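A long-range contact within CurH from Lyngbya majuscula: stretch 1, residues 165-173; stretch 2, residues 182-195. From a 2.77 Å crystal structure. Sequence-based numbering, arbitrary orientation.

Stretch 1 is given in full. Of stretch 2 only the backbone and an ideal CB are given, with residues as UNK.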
# COMPACT_ATOMS: atom_id res chain seq x y z
N GLY C 165 33.36 -0.29 5.79
CA GLY C 165 33.49 0.53 7.00
C GLY C 165 33.11 -0.23 8.26
O GLY C 165 32.65 -1.37 8.19
N PRO C 166 33.30 0.41 9.44
CA PRO C 166 33.07 -0.14 10.78
C PRO C 166 31.80 -0.98 10.95
O PRO C 166 31.81 -1.99 11.67
CB PRO C 166 32.98 1.11 11.65
CG PRO C 166 33.89 2.06 11.00
CD PRO C 166 33.77 1.81 9.51
N MSE C 167 30.73 -0.57 10.29
CA MSE C 167 29.42 -1.21 10.42
C MSE C 167 29.26 -2.41 9.48
O MSE C 167 28.22 -3.08 9.51
CB MSE C 167 28.33 -0.18 10.18
CG MSE C 167 27.78 0.40 11.45
SE MSE C 167 26.70 2.00 11.12
CE MSE C 167 27.87 3.36 11.89
N LEU C 168 30.29 -2.66 8.67
CA LEU C 168 30.31 -3.78 7.73
C LEU C 168 31.40 -4.79 8.09
O LEU C 168 31.47 -5.88 7.51
CB LEU C 168 30.51 -3.28 6.30
CG LEU C 168 29.34 -2.98 5.35
CD1 LEU C 168 28.64 -4.24 4.87
CD2 LEU C 168 28.34 -2.01 5.94
N GLN C 169 32.25 -4.43 9.05
CA GLN C 169 33.37 -5.28 9.44
C GLN C 169 32.93 -6.43 10.34
O GLN C 169 33.15 -6.42 11.56
CB GLN C 169 34.47 -4.44 10.09
CG GLN C 169 35.31 -3.72 9.06
CD GLN C 169 36.09 -2.56 9.63
OE1 GLN C 169 35.64 -1.90 10.57
NE2 GLN C 169 37.25 -2.29 9.06
N ALA C 170 32.29 -7.43 9.72
CA ALA C 170 31.71 -8.57 10.43
C ALA C 170 32.61 -9.79 10.41
O ALA C 170 32.33 -10.78 11.09
CB ALA C 170 30.34 -8.91 9.84
N VAL C 171 33.69 -9.73 9.64
CA VAL C 171 34.60 -10.86 9.50
C VAL C 171 35.64 -10.86 10.61
O VAL C 171 36.62 -10.11 10.58
CB VAL C 171 35.28 -10.88 8.12
CG1 VAL C 171 36.08 -12.16 7.95
CG2 VAL C 171 34.26 -10.73 7.01
N ARG C 172 35.42 -11.72 11.61
CA ARG C 172 36.33 -11.85 12.74
C ARG C 172 37.63 -12.55 12.35
O ARG C 172 38.72 -12.10 12.73
CB ARG C 172 35.64 -12.57 13.91
CG ARG C 172 36.24 -12.23 15.27
CD ARG C 172 35.46 -12.84 16.43
NE ARG C 172 35.68 -12.09 17.67
CZ ARG C 172 36.71 -12.25 18.50
NH1 ARG C 172 37.64 -13.17 18.25
NH2 ARG C 172 36.80 -11.50 19.59
N GLN C 173 37.53 -13.65 11.61
CA GLN C 173 38.70 -14.42 11.19
C GLN C 173 38.47 -15.11 9.85
O GLN C 173 37.34 -15.50 9.53
CB GLN C 173 39.06 -15.46 12.27
CG GLN C 173 40.49 -15.97 12.21
CD GLN C 173 41.51 -14.96 12.70
OE1 GLN C 173 41.23 -14.16 13.59
NE2 GLN C 173 42.71 -15.00 12.11
N UNK C 182 37.03 -20.61 4.65
CA UNK C 182 36.15 -20.44 5.81
C UNK C 182 36.24 -19.05 6.44
O UNK C 182 37.34 -18.55 6.70
CB UNK C 182 36.48 -21.50 6.87
N UNK C 183 35.08 -18.44 6.70
CA UNK C 183 34.98 -17.15 7.37
C UNK C 183 34.27 -17.27 8.72
O UNK C 183 33.20 -17.86 8.81
CB UNK C 183 34.24 -16.15 6.48
N UNK C 184 34.88 -16.70 9.76
CA UNK C 184 34.21 -16.58 11.06
C UNK C 184 33.54 -15.21 11.14
O UNK C 184 34.21 -14.18 11.04
CB UNK C 184 35.20 -16.77 12.21
N UNK C 185 32.22 -15.22 11.30
CA UNK C 185 31.42 -14.00 11.20
C UNK C 185 30.68 -13.69 12.50
O UNK C 185 30.07 -14.58 13.09
CB UNK C 185 30.42 -14.12 10.05
N UNK C 186 30.75 -12.43 12.92
CA UNK C 186 30.08 -11.93 14.12
C UNK C 186 29.40 -10.59 13.83
O UNK C 186 29.67 -9.97 12.80
CB UNK C 186 31.08 -11.78 15.27
N UNK C 187 28.53 -10.15 14.74
CA UNK C 187 27.84 -8.86 14.63
C UNK C 187 28.82 -7.73 14.92
O UNK C 187 29.33 -7.63 16.04
CB UNK C 187 26.65 -8.79 15.59
N UNK C 188 29.10 -6.86 13.92
CA UNK C 188 30.01 -5.75 14.18
C UNK C 188 29.51 -4.89 15.33
O UNK C 188 28.32 -4.56 15.39
CB UNK C 188 30.18 -4.90 12.92
N UNK C 189 30.42 -4.54 16.24
CA UNK C 189 30.08 -3.75 17.42
C UNK C 189 29.32 -2.47 17.07
O UNK C 189 28.38 -2.08 17.77
CB UNK C 189 31.35 -3.40 18.19
N UNK C 190 29.73 -1.82 15.98
CA UNK C 190 29.09 -0.60 15.50
C UNK C 190 27.66 -0.84 14.99
O UNK C 190 26.83 0.06 15.02
CB UNK C 190 29.94 0.02 14.39
N UNK C 191 27.39 -2.06 14.55
CA UNK C 191 26.10 -2.42 13.96
C UNK C 191 25.08 -2.90 14.99
O UNK C 191 23.88 -2.71 14.79
CB UNK C 191 26.30 -3.51 12.90
N UNK C 192 25.56 -3.52 16.07
CA UNK C 192 24.71 -4.14 17.11
C UNK C 192 23.36 -3.45 17.42
O UNK C 192 22.35 -4.12 17.54
CB UNK C 192 25.52 -4.20 18.41
N UNK C 193 23.36 -2.12 17.56
CA UNK C 193 22.16 -1.35 17.92
C UNK C 193 21.06 -1.40 16.87
O UNK C 193 19.88 -1.21 17.17
CB UNK C 193 22.54 0.11 18.17
N UNK C 194 21.46 -1.62 15.62
CA UNK C 194 20.53 -1.53 14.49
C UNK C 194 19.74 -2.81 14.25
O UNK C 194 18.77 -2.80 13.48
CB UNK C 194 21.30 -1.17 13.22
N UNK C 195 20.14 -3.90 14.88
CA UNK C 195 19.47 -5.17 14.67
C UNK C 195 18.10 -5.17 15.34
O UNK C 195 17.92 -4.57 16.41
CB UNK C 195 20.33 -6.32 15.20

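Stretch 2 enters as a strand antiparallel to residues 171-173 and then turns along the loop that precedes them. At position 182 the backbone is extended and nothing of stretch 1 lies within 5.5 Å of the ideal CB, so this contact sets little constraint; the residue is Leu182. Position 183 is also extended, with its CB directed sideways, 4.6 Å from Val171 CG1. A branched apolar side chain long enough to reach that methyl would suit, and Leu183 does so, its CD2 lying 3.5 Å from Val171 CG1.

Position 184 pairs with Gln173 across the strands. Its N donates to Gln173 O at 2.7 Å, and its O accepts from Arg172 N at 2.8 Å and, weakly, from Gln173 N at 3.4 Å; this shared acceptor accompanies a beta bulge, a one-residue shift in register between Val171 and Gln173. The ideal CB of position 184 stands 4.6 Å from Arg172 CB, on the face that carries Gln173. A polar or acidic chain could run alongside the arginine, as could a long aliphatic one. Glu184 is extended, with chi1 and chi2 both t, and brings OE2 to 3.4 Å from Arg172 CD; its charge lies near the guanidinium, but OE2 is 4.4 Å from Arg172 NH1, beyond a salt bridge.

At position 185 the side chain shares a face with Val171, and the CA makes a CA-H...O contact with Ala170 O at 3.3 Å. Strand geometry and the nearby Ala170 methyl favour a beta-branched or other apolar residue. Ile185 places CG2 4.1 Å from Ala170 CB.

The backbone N of position 186 donates to Ala170 O at 2.9 Å, nearly linearly. The CB points sideways, 4.7 Å from Arg172 CD, so an acidic chain could bend to the guanidinium, while a neutral acceptor would also be reasonable. Glu186 takes chi1 p, and its OE2 forms a salt bridge with Arg172 NE at 3.2 Å, although the hydrogen bond within it is weak.

Position 187 points away from stretch 1 and could accept many residues; it is Val187. At 188, phi of -58° permits proline, and the CB points into a concave loop, 3.6 Å from both Pro166 O and Gln169 O. A compact apolar group fits there. Pro188 sets CG 3.7 Å from Ala170 CB and 3.6 Å from Gln169 O.

Position 189 does not touch stretch 1 and its CB lies sideways, so many residues would do, polar ones included; it is Lys189. The CB of 190 points toward stretch 1, 3.7 Å from Met167 CG, which favours a small residue; Ala190 CB also lies 4.2 Å from Pro166 CB. At 191 the CB is sideways, 3.9 Å from Met167 O, and a medium apolar chain could extend along the selenomethionine. Leu191 puts CD1 4.0 Å from Met167 CG.

From 194 the CB points toward stretch 1 but across a gap, so only a long chain could reach Met167, and a shorter one would leave the gap open; Gln194 spans it, with NE2 3.2 Å from Met167 SE. At 192, 193 and 195 stretch 1 sets no constraint, and any residue suiting the rest of the fold would do; they are Ala192, Phe193 and Leu195.

Stretch 2 (182-195) LLEIEVPKALAFQL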
# COMPACT_ATOMS: atom_id res chain seq x y z
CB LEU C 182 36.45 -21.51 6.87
CG LEU C 182 35.54 -21.60 8.10
CD1 LEU C 182 34.20 -22.24 7.77
CD2 LEU C 182 36.24 -22.38 9.21
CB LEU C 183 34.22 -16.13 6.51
CG LEU C 183 34.85 -15.58 5.22
CD1 LEU C 183 33.82 -14.86 4.37
CD2 LEU C 183 36.01 -14.65 5.54
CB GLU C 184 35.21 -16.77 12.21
CG GLU C 184 34.60 -16.71 13.61
CD GLU C 184 35.60 -16.98 14.72
OE1 GLU C 184 36.23 -18.07 14.71
OE2 GLU C 184 35.77 -16.11 15.60
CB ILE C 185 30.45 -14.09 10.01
CG1 ILE C 185 31.23 -14.12 8.69
CG2 ILE C 185 29.47 -12.93 10.01
CD1 ILE C 185 30.48 -14.75 7.54
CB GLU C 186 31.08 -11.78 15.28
CG GLU C 186 32.10 -10.63 15.10
CD GLU C 186 32.87 -10.28 16.37
OE1 GLU C 186 32.34 -10.50 17.48
OE2 GLU C 186 34.00 -9.76 16.25
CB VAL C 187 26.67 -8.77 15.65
CG1 VAL C 187 26.01 -7.38 15.64
CG2 VAL C 187 25.63 -9.89 15.42
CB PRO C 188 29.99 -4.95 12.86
CG PRO C 188 29.57 -5.93 11.84
CD PRO C 188 28.60 -6.85 12.53
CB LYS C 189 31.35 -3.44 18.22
CG LYS C 189 31.12 -2.63 19.49
CD LYS C 189 32.37 -1.83 19.85
CE LYS C 189 32.08 -0.81 20.92
NZ LYS C 189 33.14 0.22 20.95
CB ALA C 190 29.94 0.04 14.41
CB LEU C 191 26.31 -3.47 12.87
CG LEU C 191 25.20 -3.68 11.84
CD1 LEU C 191 25.10 -2.50 10.87
CD2 LEU C 191 25.43 -4.98 11.09
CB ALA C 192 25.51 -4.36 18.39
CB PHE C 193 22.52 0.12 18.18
CG PHE C 193 21.32 1.02 18.42
CD1 PHE C 193 20.89 1.30 19.71
CD2 PHE C 193 20.63 1.60 17.35
CE1 PHE C 193 19.79 2.14 19.94
CE2 PHE C 193 19.53 2.44 17.57
CZ PHE C 193 19.11 2.72 18.87
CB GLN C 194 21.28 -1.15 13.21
CG GLN C 194 22.16 0.09 13.35
CD GLN C 194 22.49 0.73 12.02
OE1 GLN C 194 21.60 1.19 11.30
NE2 GLN C 194 23.78 0.77 11.68
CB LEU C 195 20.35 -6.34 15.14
CG LEU C 195 21.70 -6.47 14.42
CD1 LEU C 195 22.34 -7.81 14.71
CD2 LEU C 195 21.55 -6.31 12.93
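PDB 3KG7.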